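Local coordinates for amino acid ABC transporter, periplasmic amino acid-binding protein (Brucella ovis, PDB 4Z9N) that binds glutathione and probably delivers it, or a related amino acid or peptide, to an ABC importer as its periplasmic solute-binding component, at residues D280-V283 with K284-G288; N125-L128 with Q129-G132; R50-A53 with S54-G58; P257-K260 with R261-A265. All blocks are in the same frame, centred on the assembly; numbering follows the deposited sequence.

Interaction 1 of 4, residues D280-V283 with K284-G288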
# COMPACT_ATOMS: atom_id res chain seq x y z
N ASP D 280 24.81 2.99 -2.59
CA ASP D 280 24.23 4.14 -3.28
C ASP D 280 23.12 3.75 -4.26
O ASP D 280 22.94 4.41 -5.27
CB ASP D 280 25.33 4.93 -4.01
CG ASP D 280 26.06 4.10 -5.06
OD1 ASP D 280 25.92 2.86 -5.06
OD2 ASP D 280 26.77 4.69 -5.90
N TRP D 281 22.38 2.68 -3.95
CA TRP D 281 21.37 2.16 -4.87
C TRP D 281 20.32 3.22 -5.25
O TRP D 281 19.85 3.25 -6.39
CB TRP D 281 20.70 0.91 -4.28
CG TRP D 281 19.94 1.19 -3.01
CD1 TRP D 281 20.47 1.51 -1.79
CD2 TRP D 281 18.52 1.20 -2.85
NE1 TRP D 281 19.46 1.72 -0.88
CE2 TRP D 281 18.26 1.52 -1.51
CE3 TRP D 281 17.44 0.94 -3.71
CZ2 TRP D 281 16.96 1.61 -1.00
CZ3 TRP D 281 16.15 1.04 -3.20
CH2 TRP D 281 15.92 1.37 -1.87
N VAL D 282 19.96 4.10 -4.32
CA VAL D 282 18.97 5.14 -4.63
C VAL D 282 19.56 6.22 -5.54
O VAL D 282 18.87 6.71 -6.44
CB VAL D 282 18.37 5.76 -3.36
CG1 VAL D 282 17.30 6.78 -3.72
CG2 VAL D 282 17.76 4.67 -2.47
N VAL D 283 20.82 6.60 -5.31
CA VAL D 283 21.48 7.54 -6.22
C VAL D 283 21.47 6.95 -7.64
O VAL D 283 21.21 7.66 -8.61
CB VAL D 283 22.93 7.87 -5.78
CG1 VAL D 283 23.54 8.92 -6.71
CG2 VAL D 283 22.95 8.36 -4.33
N LYS D 284 21.72 5.64 -7.75
CA LYS D 284 21.67 4.99 -9.05
C LYS D 284 20.29 5.08 -9.68
O LYS D 284 20.19 5.35 -10.89
CB LYS D 284 22.08 3.51 -8.95
CG LYS D 284 23.49 3.27 -8.46
CD LYS D 284 23.79 1.76 -8.47
CE LYS D 284 25.21 1.45 -8.01
NZ LYS D 284 26.20 2.43 -8.52
N ILE D 285 19.23 4.86 -8.89
CA ILE D 285 17.87 4.96 -9.40
C ILE D 285 17.60 6.38 -9.92
O ILE D 285 17.17 6.56 -11.06
CB ILE D 285 16.80 4.56 -8.34
CG1 ILE D 285 16.95 3.09 -7.90
CG2 ILE D 285 15.44 4.83 -8.88
CD1 ILE D 285 16.06 2.69 -6.70
N ILE D 286 17.82 7.38 -9.07
CA ILE D 286 17.45 8.74 -9.43
C ILE D 286 18.29 9.27 -10.61
O ILE D 286 17.79 9.98 -11.49
CB ILE D 286 17.57 9.66 -8.20
CG1 ILE D 286 16.68 9.14 -7.07
CG2 ILE D 286 17.14 11.06 -8.55
CD1 ILE D 286 15.19 9.03 -7.45
N LYS D 287 19.57 8.91 -10.65
CA LYS D 287 20.39 9.25 -11.81
C LYS D 287 19.85 8.62 -13.08
O LYS D 287 19.87 9.24 -14.16
CB LYS D 287 21.84 8.82 -11.58
CG LYS D 287 22.56 9.64 -10.53
CD LYS D 287 24.01 9.84 -10.86
CE LYS D 287 24.68 10.71 -9.81
NZ LYS D 287 26.15 10.45 -9.69
N GLY D 288 19.35 7.39 -12.96
CA GLY D 288 18.88 6.65 -14.11
C GLY D 288 17.56 7.14 -14.70
O GLY D 288 17.41 7.20 -15.92
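Val282 O receives the amide of Ile286 in a nearly straight backbone bond, 2.9 Å from N to O with 173° at the hydrogen. Val283 O takes the amide of Lys287 at the same distance, while Asp280 O and Trp281 O accept from Lys284 N and Ile285 N. These four bonds run through most of the short helix 281-289, with Asp280 at its N-cap position. The carboxylate of Asp280 makes no capping bond to the helix amides and instead forms an i to i+4 salt bridge: OD1 lies 3.5 Å from Lys284 NZ. The lysine chain runs extended as far as CE and then bends at its last torsion (chi4 -39°), which brings NZ alongside both carboxylate oxygens, and CE itself comes within 3.3 Å of Asp280 OD1. On the buried side, Ile285 CD1 approaches the six-membered part of the Trp281 indole obliquely, 3.7 Å from CE3. One face of that indole carries CG2 of its own neighbour Val282, and Ile93 of the second subunit also packs on Trp281. Val283 CG1 lies against the aliphatic part of Lys287, 3.8 Å from CE, while Lys287 NZ reaches onward to a salt bridge with Glu249.

Interaction 2 of 4, residues N125-L128 with Q129-G132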
# COMPACT_ATOMS: atom_id res chain seq x y z
N ASN D 125 -23.28 12.59 -22.36
CA ASN D 125 -22.35 13.15 -21.39
C ASN D 125 -22.23 12.28 -20.15
O ASN D 125 -21.66 12.69 -19.14
CB ASN D 125 -22.77 14.57 -20.99
CG ASN D 125 -24.11 14.62 -20.25
OD1 ASN D 125 -24.85 13.64 -20.22
ND2 ASN D 125 -24.42 15.78 -19.69
N SER D 126 -22.76 11.06 -20.21
CA SER D 126 -22.68 10.17 -19.07
C SER D 126 -22.66 8.71 -19.52
O SER D 126 -23.33 8.35 -20.49
CB SER D 126 -23.85 10.40 -18.12
OG SER D 126 -23.93 9.36 -17.16
N ALA D 127 -21.90 7.88 -18.82
CA ALA D 127 -21.88 6.46 -19.16
C ALA D 127 -23.25 5.84 -18.96
O ALA D 127 -23.54 4.78 -19.49
CB ALA D 127 -20.84 5.72 -18.32
N LEU D 128 -24.11 6.50 -18.19
CA LEU D 128 -25.45 5.97 -17.94
C LEU D 128 -26.36 6.17 -19.15
O LEU D 128 -27.51 5.72 -19.16
CB LEU D 128 -26.06 6.61 -16.69
CG LEU D 128 -25.46 6.14 -15.36
CD1 LEU D 128 -26.07 6.86 -14.16
CD2 LEU D 128 -25.59 4.62 -15.20
N GLN D 129 -25.85 6.83 -20.18
CA GLN D 129 -26.64 7.00 -21.40
C GLN D 129 -26.20 6.01 -22.48
O GLN D 129 -26.55 6.16 -23.66
CB GLN D 129 -26.54 8.43 -21.90
CG GLN D 129 -26.81 9.48 -20.83
CD GLN D 129 -26.46 10.87 -21.31
OE1 GLN D 129 -25.38 11.09 -21.85
NE2 GLN D 129 -27.38 11.81 -21.13
N LEU D 130 -25.46 4.99 -22.07
CA LEU D 130 -24.86 4.06 -23.02
C LEU D 130 -25.63 2.75 -23.19
O LEU D 130 -25.09 1.80 -23.75
CB LEU D 130 -23.42 3.74 -22.62
CG LEU D 130 -22.45 4.92 -22.77
CD1 LEU D 130 -21.05 4.49 -22.33
CD2 LEU D 130 -22.44 5.45 -24.20
N SER D 131 -26.87 2.69 -22.71
CA SER D 131 -27.66 1.47 -22.87
C SER D 131 -27.76 1.11 -24.35
O SER D 131 -28.08 1.96 -25.19
CB SER D 131 -29.07 1.64 -22.29
OG SER D 131 -29.79 0.42 -22.40
N GLY D 132 -27.43 -0.13 -24.68
CA GLY D 132 -27.51 -0.59 -26.06
C GLY D 132 -26.28 -0.34 -26.91
O GLY D 132 -26.14 -0.93 -27.98
O HOH W 1 -28.59 4.41 -21.17
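Gln129 folds its side chain back over the start of the turn, and OE1 accepts the amide of Asn125 across 2.6 Å. The donor stands close to the plane of the Gln129 amide, tilted 15° from it. The same oxygen also takes a weak bond from Ser126 N, giving one side-chain carbonyl two backbone donors. With CG anti to the carbonyl carbon (chi1 -50°) and the chain extended beyond it, the amide of Gln129 is carried back to these two N-H groups. Ser126 OG accepts from Leu128 N at 3.0 Å, which defines an ST turn, and the hydroxyl is bonded to Glu206 as well. Gln129 N and Leu130 N bond in turn to Ser126 O and Ala127 O. These i to i+3 bonds make the short 3-10 turn at Ala127 and Leu128. The turn belongs to the loop joining strand 101-117 to strand 134-138. Its packed side is apolar: Leu130 CD1 lies 4.2 Å from Ala127 CB, and both side chains rest on Phe114. The other side is looser. Leu128 and Gln129 are exposed, and a water spans the backbone there, donating to Leu128 O at 2.6 Å and accepting from Ser131 N at 2.9 Å.

Interaction 3 of 4, residues R50-A53 with S54-G58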
# COMPACT_ATOMS: atom_id res chain seq x y z
N ARG D 50 13.27 0.49 -15.98
CA ARG D 50 14.61 1.05 -16.02
C ARG D 50 15.07 1.44 -14.62
O ARG D 50 16.27 1.45 -14.34
CB ARG D 50 14.67 2.25 -16.96
CG ARG D 50 14.29 1.95 -18.41
CD ARG D 50 14.85 3.02 -19.35
NE ARG D 50 14.38 2.83 -20.71
CZ ARG D 50 14.94 2.00 -21.59
NH1 ARG D 50 16.00 1.27 -21.25
NH2 ARG D 50 14.44 1.89 -22.81
N ALA D 51 14.12 1.79 -13.75
CA ALA D 51 14.47 2.13 -12.37
C ALA D 51 15.05 0.91 -11.63
O ALA D 51 16.03 1.02 -10.89
CB ALA D 51 13.25 2.70 -11.60
N VAL D 52 14.44 -0.24 -11.85
CA VAL D 52 14.93 -1.47 -11.24
C VAL D 52 16.29 -1.82 -11.82
O VAL D 52 17.21 -2.20 -11.09
CB VAL D 52 13.93 -2.61 -11.44
CG1 VAL D 52 14.48 -3.92 -10.90
CG2 VAL D 52 12.62 -2.26 -10.73
N ALA D 53 16.44 -1.68 -13.14
CA ALA D 53 17.73 -1.92 -13.76
C ALA D 53 18.80 -0.97 -13.20
O ALA D 53 19.96 -1.38 -13.02
CB ALA D 53 17.62 -1.79 -15.27
N SER D 54 18.42 0.27 -12.93
CA SER D 54 19.39 1.22 -12.39
C SER D 54 19.79 0.86 -10.96
O SER D 54 20.95 0.91 -10.60
CB SER D 54 18.86 2.66 -12.43
OG SER D 54 18.35 2.99 -13.71
N ALA D 55 18.80 0.46 -10.16
CA ALA D 55 19.06 -0.01 -8.81
C ALA D 55 20.10 -1.12 -8.75
O ALA D 55 20.90 -1.20 -7.82
CB ALA D 55 17.75 -0.49 -8.17
N ILE D 56 20.08 -1.99 -9.75
CA ILE D 56 20.89 -3.19 -9.74
C ILE D 56 22.21 -2.98 -10.44
O ILE D 56 23.26 -3.38 -9.92
CB ILE D 56 20.13 -4.37 -10.39
CG1 ILE D 56 18.85 -4.67 -9.62
CG2 ILE D 56 21.02 -5.61 -10.49
CD1 ILE D 56 17.94 -5.68 -10.32
N PHE D 57 22.15 -2.36 -11.62
CA PHE D 57 23.32 -2.28 -12.50
C PHE D 57 23.90 -0.87 -12.60
O PHE D 57 24.99 -0.70 -13.14
CB PHE D 57 22.95 -2.76 -13.91
CG PHE D 57 22.50 -4.19 -13.97
CD1 PHE D 57 23.42 -5.23 -13.82
CD2 PHE D 57 21.17 -4.51 -14.20
CE1 PHE D 57 23.01 -6.55 -13.87
CE2 PHE D 57 20.76 -5.84 -14.27
CZ PHE D 57 21.68 -6.86 -14.10
N GLY D 58 23.19 0.13 -12.08
CA GLY D 58 23.62 1.51 -12.24
C GLY D 58 23.57 1.98 -13.68
O GLY D 58 24.28 2.90 -14.08
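Among the polar contacts, Ser54 grips Arg50 O twice. Its hydroxyl donates to that oxygen at 2.7 Å from OG, and its backbone N does so at 2.8 Å. The two donors arrive from opposite faces of the carbonyl plane, tilted from it by about 30° each. The hydroxyl can fold back in this way because OG sits anti to the carbonyl carbon, beside the backbone N (chi1 -50°), a common way for a serine inside a helix to satisfy its own hydroxyl while buried. The guanidinium of Arg50 lies elsewhere, bonded to the carbonyls of Pro60 and Trp41.

Further backbone bonds carry helix 44-57 to its end. Ala55 N bonds to Ala51 O, and Phe57 N to Ala53 O at 2.8 Å. The bond from Ile56 N to Val52 O is longer, at 3.2 Å, and the same amide adds a weak one to Ala53 O, so Ile56 N is shared between two carbonyls. Gly58 follows with positive phi (67°) and takes the chain out of the helix. The Phe57 ring turns its edge to Ala53 O, with CD2 3.6 Å from that oxygen.

The apolar contacts spread over several sides. Ile56 CD1 lies beside Val52 CG1, 3.9 Å away, the two side chains running in the same direction, and Ile56 continues onto Leu12 and Val15 of helix 11-18. Ile56 CG2 covers one face of the Phe57 ring. Ala51 and Ala55 present small methyls to Ile285 of helix 281-289.

Interaction 4 of 4, residues P257-K260 with R261-A265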
# COMPACT_ATOMS: atom_id res chain seq x y z
N PRO D 257 19.38 14.29 7.82
CA PRO D 257 19.62 12.87 8.09
C PRO D 257 18.80 11.93 7.21
O PRO D 257 19.34 10.92 6.77
CB PRO D 257 19.23 12.72 9.56
CG PRO D 257 19.47 14.08 10.15
CD PRO D 257 19.06 15.04 9.05
N ASP D 258 17.53 12.25 6.96
CA ASP D 258 16.70 11.39 6.11
C ASP D 258 17.29 11.26 4.71
O ASP D 258 17.25 10.19 4.11
CB ASP D 258 15.27 11.93 6.02
CG ASP D 258 14.52 11.84 7.33
OD1 ASP D 258 15.02 11.19 8.27
OD2 ASP D 258 13.42 12.42 7.41
N ILE D 259 17.81 12.36 4.18
CA ILE D 259 18.34 12.38 2.82
C ILE D 259 19.68 11.66 2.76
O ILE D 259 19.95 10.89 1.84
CB ILE D 259 18.45 13.82 2.30
CG1 ILE D 259 17.05 14.44 2.21
CG2 ILE D 259 19.14 13.86 0.95
CD1 ILE D 259 17.06 15.91 1.74
N LYS D 260 20.51 11.92 3.77
CA LYS D 260 21.81 11.27 3.87
C LYS D 260 21.65 9.75 3.92
O LYS D 260 22.38 9.01 3.25
CB LYS D 260 22.55 11.77 5.12
CG LYS D 260 23.92 11.14 5.32
CD LYS D 260 24.60 11.64 6.59
CE LYS D 260 24.86 13.12 6.54
NZ LYS D 260 25.74 13.56 7.65
N ARG D 261 20.67 9.29 4.69
CA ARG D 261 20.41 7.87 4.85
C ARG D 261 19.84 7.29 3.55
O ARG D 261 20.28 6.24 3.08
CB ARG D 261 19.45 7.63 6.03
CG ARG D 261 19.15 6.15 6.30
CD ARG D 261 18.38 5.95 7.61
NE ARG D 261 17.10 6.64 7.61
CZ ARG D 261 16.84 7.74 8.32
NH1 ARG D 261 17.77 8.25 9.12
NH2 ARG D 261 15.64 8.31 8.25
N LEU D 262 18.89 8.00 2.95
CA LEU D 262 18.30 7.56 1.68
C LEU D 262 19.36 7.41 0.59
O LEU D 262 19.37 6.43 -0.14
CB LEU D 262 17.23 8.56 1.20
CG LEU D 262 16.52 8.18 -0.11
CD1 LEU D 262 15.68 6.90 0.08
CD2 LEU D 262 15.68 9.33 -0.65
N LEU D 263 20.27 8.38 0.50
CA LEU D 263 21.23 8.38 -0.61
C LEU D 263 22.52 7.61 -0.29
O LEU D 263 23.47 7.65 -1.07
CB LEU D 263 21.55 9.81 -1.02
CG LEU D 263 20.30 10.55 -1.50
CD1 LEU D 263 20.64 11.95 -1.97
CD2 LEU D 263 19.61 9.77 -2.62
N GLY D 264 22.53 6.89 0.83
CA GLY D 264 23.66 6.05 1.18
C GLY D 264 24.90 6.79 1.63
O GLY D 264 26.02 6.27 1.53
N ALA D 265 24.72 8.01 2.14
CA ALA D 265 25.85 8.84 2.56
C ALA D 265 26.12 8.73 4.05
O ALA D 265 27.09 9.29 4.54
CB ALA D 265 25.60 10.30 2.18
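The backbone from Pro257 to Ala265 is a short helix closed by a Schellman motif: Ala265 N bonds to Lys260 O at 2.8 Å and Gly264 N to Arg261 O at 3.2 Å, with Gly264 in the positive-phi C-prime position. Ahead of this closure, Arg261 N, Leu262 N and Leu263 N make ordinary helical bonds to Pro257 O, Asp258 O and Ile259 O. The main side-chain contact is a salt bridge one turn along, between Asp258 and Arg261. NH2 of the arginine donates to Asp258 OD1 at 2.9 Å, although the meeting is far from coplanar: the carboxylate and guanidinium planes stand 68° apart, and OD1 is approached from above its own plane. Arg261 leaves its backbone with CG opposite the amide nitrogen and then turns at chi3 (60°), a bend that lays one guanidinium face over Pro257 O and the CA of Asp258. Its other nitrogens are engaged beyond the helix, NE with Val327 O and NH1 in a salt bridge with Asp149 of the second subunit. On the buried side, Ile259 CG2 and Leu263 CD1 meet side by side at 3.8 Å. Across the Schellman closure the aliphatic part of Lys260 lies against Ala265, with Lys260 CG 3.7 Å from Ala265 CB.

Interactions 1, 3 and 4 form one cluster, with interaction 1 in the middle. Its centre lies 8 Å from that of interaction 3, where Ile285 CG1 meets Ala55 CB at 3.7 Å, and 12 Å from that of interaction 4, where Val282 CG1 packs on Leu263 CD2 at 3.9 Å. Interactions 3 and 4 do not touch, their nearest atoms being about 11 Å apart, so helix 281-289 bridges them. Interaction 2 sits on the opposite side of the chain's centre, its centre 45 to 52 Å from the others. A bound sodium ion lies about 13 Å from the side chain of Trp281. The glutathione pocket is built from residues between 26 and 213, so interactions 1 and 4 contribute none of its residues.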